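Local coordinates for protein Cas13d (uncultured Ruminococcus sp, PDB 6IV9) that binds CRISPR RNA as a Cas13d effector and, with its two HEPN domains, governs maturation of that RNA and cleavage of target RNA, at residues A[752-763]-A[771-782]. The protein carries 2 engineered substitutions. Residues are numbered along the deposited sequence; the frame is centred on the assembly and turned at random.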
# COMPACT_ATOMS: atom_id res chain seq x y z
N LEU A 752 -6.48 -11.23 15.14
CA LEU A 752 -6.90 -11.75 16.46
C LEU A 752 -8.42 -11.71 16.56
O LEU A 752 -8.99 -12.69 16.95
CB LEU A 752 -6.27 -10.88 17.55
CG LEU A 752 -6.78 -11.12 18.96
CD1 LEU A 752 -6.54 -12.55 19.39
CD2 LEU A 752 -6.14 -10.17 19.95
N GLU A 753 -9.05 -10.60 16.18
CA GLU A 753 -10.52 -10.54 16.25
C GLU A 753 -11.13 -11.59 15.30
O GLU A 753 -12.04 -12.28 15.68
CB GLU A 753 -11.01 -9.16 15.83
CG GLU A 753 -10.56 -8.04 16.74
CD GLU A 753 -11.24 -6.71 16.42
OE1 GLU A 753 -11.93 -6.65 15.42
OE2 GLU A 753 -11.06 -5.78 17.16
N ARG A 754 -10.60 -11.68 14.09
CA ARG A 754 -11.11 -12.65 13.10
C ARG A 754 -10.91 -14.09 13.60
O ARG A 754 -11.84 -14.86 13.54
CB ARG A 754 -10.30 -12.44 11.82
CG ARG A 754 -10.50 -13.50 10.74
CD ARG A 754 -9.37 -13.51 9.73
NE ARG A 754 -8.21 -14.21 10.22
CZ ARG A 754 -7.03 -14.18 9.65
NH1 ARG A 754 -6.85 -13.48 8.55
NH2 ARG A 754 -6.03 -14.85 10.17
N ASP A 755 -9.71 -14.40 14.07
CA ASP A 755 -9.35 -15.76 14.55
C ASP A 755 -10.17 -16.11 15.79
O ASP A 755 -10.63 -17.23 15.88
CB ASP A 755 -7.83 -15.89 14.72
CG ASP A 755 -7.06 -15.74 13.41
OD1 ASP A 755 -7.65 -15.95 12.37
OD2 ASP A 755 -5.89 -15.44 13.47
N PHE A 756 -10.38 -15.16 16.69
CA PHE A 756 -11.19 -15.43 17.90
C PHE A 756 -12.60 -15.83 17.47
O PHE A 756 -13.12 -16.78 17.98
CB PHE A 756 -11.23 -14.22 18.83
CG PHE A 756 -12.15 -14.39 20.00
CD1 PHE A 756 -11.73 -15.05 21.14
CD2 PHE A 756 -13.45 -13.93 19.96
CE1 PHE A 756 -12.58 -15.20 22.23
CE2 PHE A 756 -14.30 -14.10 21.04
CZ PHE A 756 -13.86 -14.73 22.17
N GLY A 757 -13.16 -15.11 16.51
CA GLY A 757 -14.50 -15.45 16.02
C GLY A 757 -14.54 -16.84 15.42
O GLY A 757 -15.53 -17.49 15.57
N LEU A 758 -13.52 -17.23 14.66
CA LEU A 758 -13.50 -18.59 14.06
C LEU A 758 -13.29 -19.66 15.13
O LEU A 758 -14.01 -20.61 15.16
CB LEU A 758 -12.42 -18.65 12.99
CG LEU A 758 -12.70 -17.81 11.75
CD1 LEU A 758 -11.41 -17.43 11.06
CD2 LEU A 758 -13.64 -18.54 10.82
N TYR A 759 -12.34 -19.45 16.03
CA TYR A 759 -12.05 -20.44 17.09
C TYR A 759 -13.26 -20.62 18.01
O TYR A 759 -13.49 -21.69 18.50
CB TYR A 759 -10.83 -20.04 17.89
CG TYR A 759 -9.51 -20.46 17.30
CD1 TYR A 759 -9.18 -21.79 17.18
CD2 TYR A 759 -8.59 -19.53 16.91
CE1 TYR A 759 -7.96 -22.19 16.67
CE2 TYR A 759 -7.37 -19.90 16.40
CZ TYR A 759 -7.05 -21.24 16.28
OH TYR A 759 -5.85 -21.59 15.78
N LYS A 760 -14.03 -19.55 18.18
CA LYS A 760 -15.19 -19.56 19.10
C LYS A 760 -16.20 -20.60 18.64
O LYS A 760 -16.90 -21.12 19.46
CB LYS A 760 -15.81 -18.17 19.25
CG LYS A 760 -16.81 -18.08 20.39
CD LYS A 760 -17.05 -16.69 20.90
CE LYS A 760 -18.13 -16.67 21.95
NZ LYS A 760 -18.54 -15.28 22.27
N GLU A 761 -16.30 -20.81 17.33
CA GLU A 761 -17.25 -21.79 16.77
C GLU A 761 -16.79 -23.23 17.04
O GLU A 761 -17.62 -24.11 16.92
CB GLU A 761 -17.43 -21.57 15.28
CG GLU A 761 -18.17 -20.30 14.95
CD GLU A 761 -19.52 -20.17 15.62
OE1 GLU A 761 -20.27 -21.15 15.62
OE2 GLU A 761 -19.82 -19.09 16.14
N ILE A 762 -15.52 -23.46 17.32
CA ILE A 762 -15.06 -24.86 17.47
C ILE A 762 -14.45 -25.16 18.84
O ILE A 762 -14.25 -26.33 19.13
CB ILE A 762 -14.11 -25.21 16.31
CG1 ILE A 762 -12.87 -24.33 16.32
CG2 ILE A 762 -14.84 -25.10 15.00
CD1 ILE A 762 -11.77 -24.84 15.45
N ILE A 763 -14.17 -24.14 19.64
CA ILE A 763 -13.60 -24.38 21.00
C ILE A 763 -14.69 -24.11 22.03
O ILE A 763 -15.04 -22.96 22.24
CB ILE A 763 -12.37 -23.49 21.25
CG1 ILE A 763 -11.38 -23.51 20.08
CG2 ILE A 763 -11.70 -23.85 22.55
CD1 ILE A 763 -10.65 -24.80 19.94
N LEU A 771 -14.00 -11.08 23.67
CA LEU A 771 -12.55 -10.84 23.47
C LEU A 771 -12.07 -9.56 24.15
O LEU A 771 -11.06 -9.61 24.81
CB LEU A 771 -12.29 -10.76 21.97
CG LEU A 771 -10.85 -10.43 21.59
CD1 LEU A 771 -9.91 -11.52 22.05
CD2 LEU A 771 -10.74 -10.24 20.10
N LYS A 772 -12.84 -8.49 24.06
CA LYS A 772 -12.43 -7.17 24.61
C LYS A 772 -12.28 -7.21 26.14
O LYS A 772 -11.57 -6.37 26.64
CB LYS A 772 -13.32 -6.06 24.06
CG LYS A 772 -13.34 -5.97 22.54
CD LYS A 772 -13.66 -4.59 21.98
CE LYS A 772 -13.60 -4.52 20.47
NZ LYS A 772 -12.78 -5.60 19.89
N ASN A 773 -12.92 -8.15 26.82
CA ASN A 773 -12.77 -8.27 28.30
C ASN A 773 -11.32 -8.63 28.61
O ASN A 773 -10.84 -8.22 29.64
CB ASN A 773 -13.74 -9.29 28.89
CG ASN A 773 -15.18 -8.84 28.87
OD1 ASN A 773 -15.47 -7.66 28.72
ND2 ASN A 773 -16.10 -9.77 29.01
N ASP A 774 -10.72 -9.47 27.79
CA ASP A 774 -9.31 -9.87 27.96
C ASP A 774 -8.80 -10.32 26.60
O ASP A 774 -9.10 -11.44 26.22
CB ASP A 774 -9.15 -10.96 29.02
CG ASP A 774 -7.71 -11.23 29.39
OD1 ASP A 774 -6.84 -10.71 28.72
OD2 ASP A 774 -7.48 -11.96 30.34
N TYR A 775 -7.97 -9.51 25.96
CA TYR A 775 -7.43 -9.81 24.61
C TYR A 775 -6.56 -11.07 24.63
O TYR A 775 -6.42 -11.69 23.60
CB TYR A 775 -6.70 -8.60 24.05
CG TYR A 775 -7.59 -7.59 23.39
CD1 TYR A 775 -7.98 -7.75 22.08
CD2 TYR A 775 -8.05 -6.49 24.06
CE1 TYR A 775 -8.80 -6.83 21.46
CE2 TYR A 775 -8.87 -5.56 23.46
CZ TYR A 775 -9.24 -5.72 22.15
OH TYR A 775 -10.05 -4.81 21.56
N ARG A 776 -6.03 -11.45 25.79
CA ARG A 776 -5.12 -12.61 25.90
C ARG A 776 -5.86 -13.95 25.88
O ARG A 776 -5.20 -14.95 25.83
CB ARG A 776 -4.30 -12.54 27.19
CG ARG A 776 -3.56 -11.23 27.41
CD ARG A 776 -3.00 -11.16 28.81
NE ARG A 776 -4.05 -11.18 29.81
CZ ARG A 776 -3.94 -11.73 31.00
NH1 ARG A 776 -2.77 -12.12 31.44
NH2 ARG A 776 -5.01 -11.88 31.75
N ILE A 777 -7.19 -13.93 25.87
CA ILE A 777 -7.98 -15.18 26.04
C ILE A 777 -7.70 -16.23 24.96
O ILE A 777 -7.70 -17.40 25.31
CB ILE A 777 -9.48 -14.85 26.19
CG1 ILE A 777 -10.30 -16.07 26.62
CG2 ILE A 777 -10.03 -14.23 24.93
CD1 ILE A 777 -9.90 -16.65 27.93
N LEU A 778 -7.53 -15.84 23.70
CA LEU A 778 -7.29 -16.86 22.66
C LEU A 778 -5.95 -17.57 22.90
O LEU A 778 -5.94 -18.77 22.93
CB LEU A 778 -7.25 -16.13 21.32
CG LEU A 778 -7.90 -16.82 20.13
CD1 LEU A 778 -7.14 -16.58 18.86
CD2 LEU A 778 -8.17 -18.29 20.37
N SER A 779 -4.88 -16.81 23.07
CA SER A 779 -3.57 -17.45 23.29
C SER A 779 -3.59 -18.28 24.58
O SER A 779 -3.06 -19.36 24.58
CB SER A 779 -2.49 -16.42 23.36
OG SER A 779 -2.33 -15.81 22.11
N GLN A 780 -4.19 -17.74 25.63
CA GLN A 780 -4.23 -18.43 26.94
C GLN A 780 -5.02 -19.74 26.80
O GLN A 780 -4.50 -20.77 27.18
CB GLN A 780 -4.97 -17.49 27.88
CG GLN A 780 -4.84 -17.79 29.36
CD GLN A 780 -5.66 -16.75 30.08
OE1 GLN A 780 -5.21 -15.65 30.36
NE2 GLN A 780 -6.91 -17.09 30.35
N THR A 781 -6.19 -19.67 26.20
CA THR A 781 -7.03 -20.88 26.04
C THR A 781 -6.32 -21.92 25.17
O THR A 781 -6.31 -23.06 25.54
CB THR A 781 -8.39 -20.51 25.46
OG1 THR A 781 -8.97 -19.57 26.34
CG2 THR A 781 -9.29 -21.71 25.31
N LEU A 782 -5.75 -21.51 24.05
CA LEU A 782 -5.07 -22.48 23.15
C LEU A 782 -3.84 -23.07 23.83
O LEU A 782 -3.58 -24.22 23.60
CB LEU A 782 -4.74 -21.79 21.83
CG LEU A 782 -5.96 -21.38 21.02
CD1 LEU A 782 -5.56 -20.67 19.76
CD2 LEU A 782 -6.81 -22.59 20.71
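Ile777 O takes two bonds from Thr781, from OG1 (2.7 Å) and N (2.9 Å), one from each side of the carbonyl plane. Thr781 CG2 meets Ile763 CG2 in the loop beyond helix 713-760. Phe756 fills the middle: with CG anti to its backbone N (chi1 174°), the ring lies under Leu771, whose CB stands over its centre, a CH-pi contact 4.0 Å from the centroid. Leu778 CG meets the ring edge, and Ile777 CG2 comes within 3.8 Å of Phe756 CE1. With an alanine in place of Phe756, Leu771 and Ile777 would probably lose the surface they pack on, leaving a gap beside Leu778. Leu778 is itself a knob among Leu752, Asp755, Phe756 and Tyr759, its CD2 3.7 Å from Tyr759 CD2. Leu782 CD1 covers one face of the Tyr759 ring, whose hydroxyl bonds to Leu149 O. At the other end, Lys772 NZ salt-bridges Glu753 OE2 (3.2 Å, weakly hydrogen-bonded); Glu753 OE1 accepts from His293 N. In this buried helix-helix packing of sequence neighbours, linked by a loop, a 3-10 segment and a type I turn, the axes of 752-760 and 777-782 lie at 45°; Leu758 packs on helix 152-160, Tyr775 on helix 816-827.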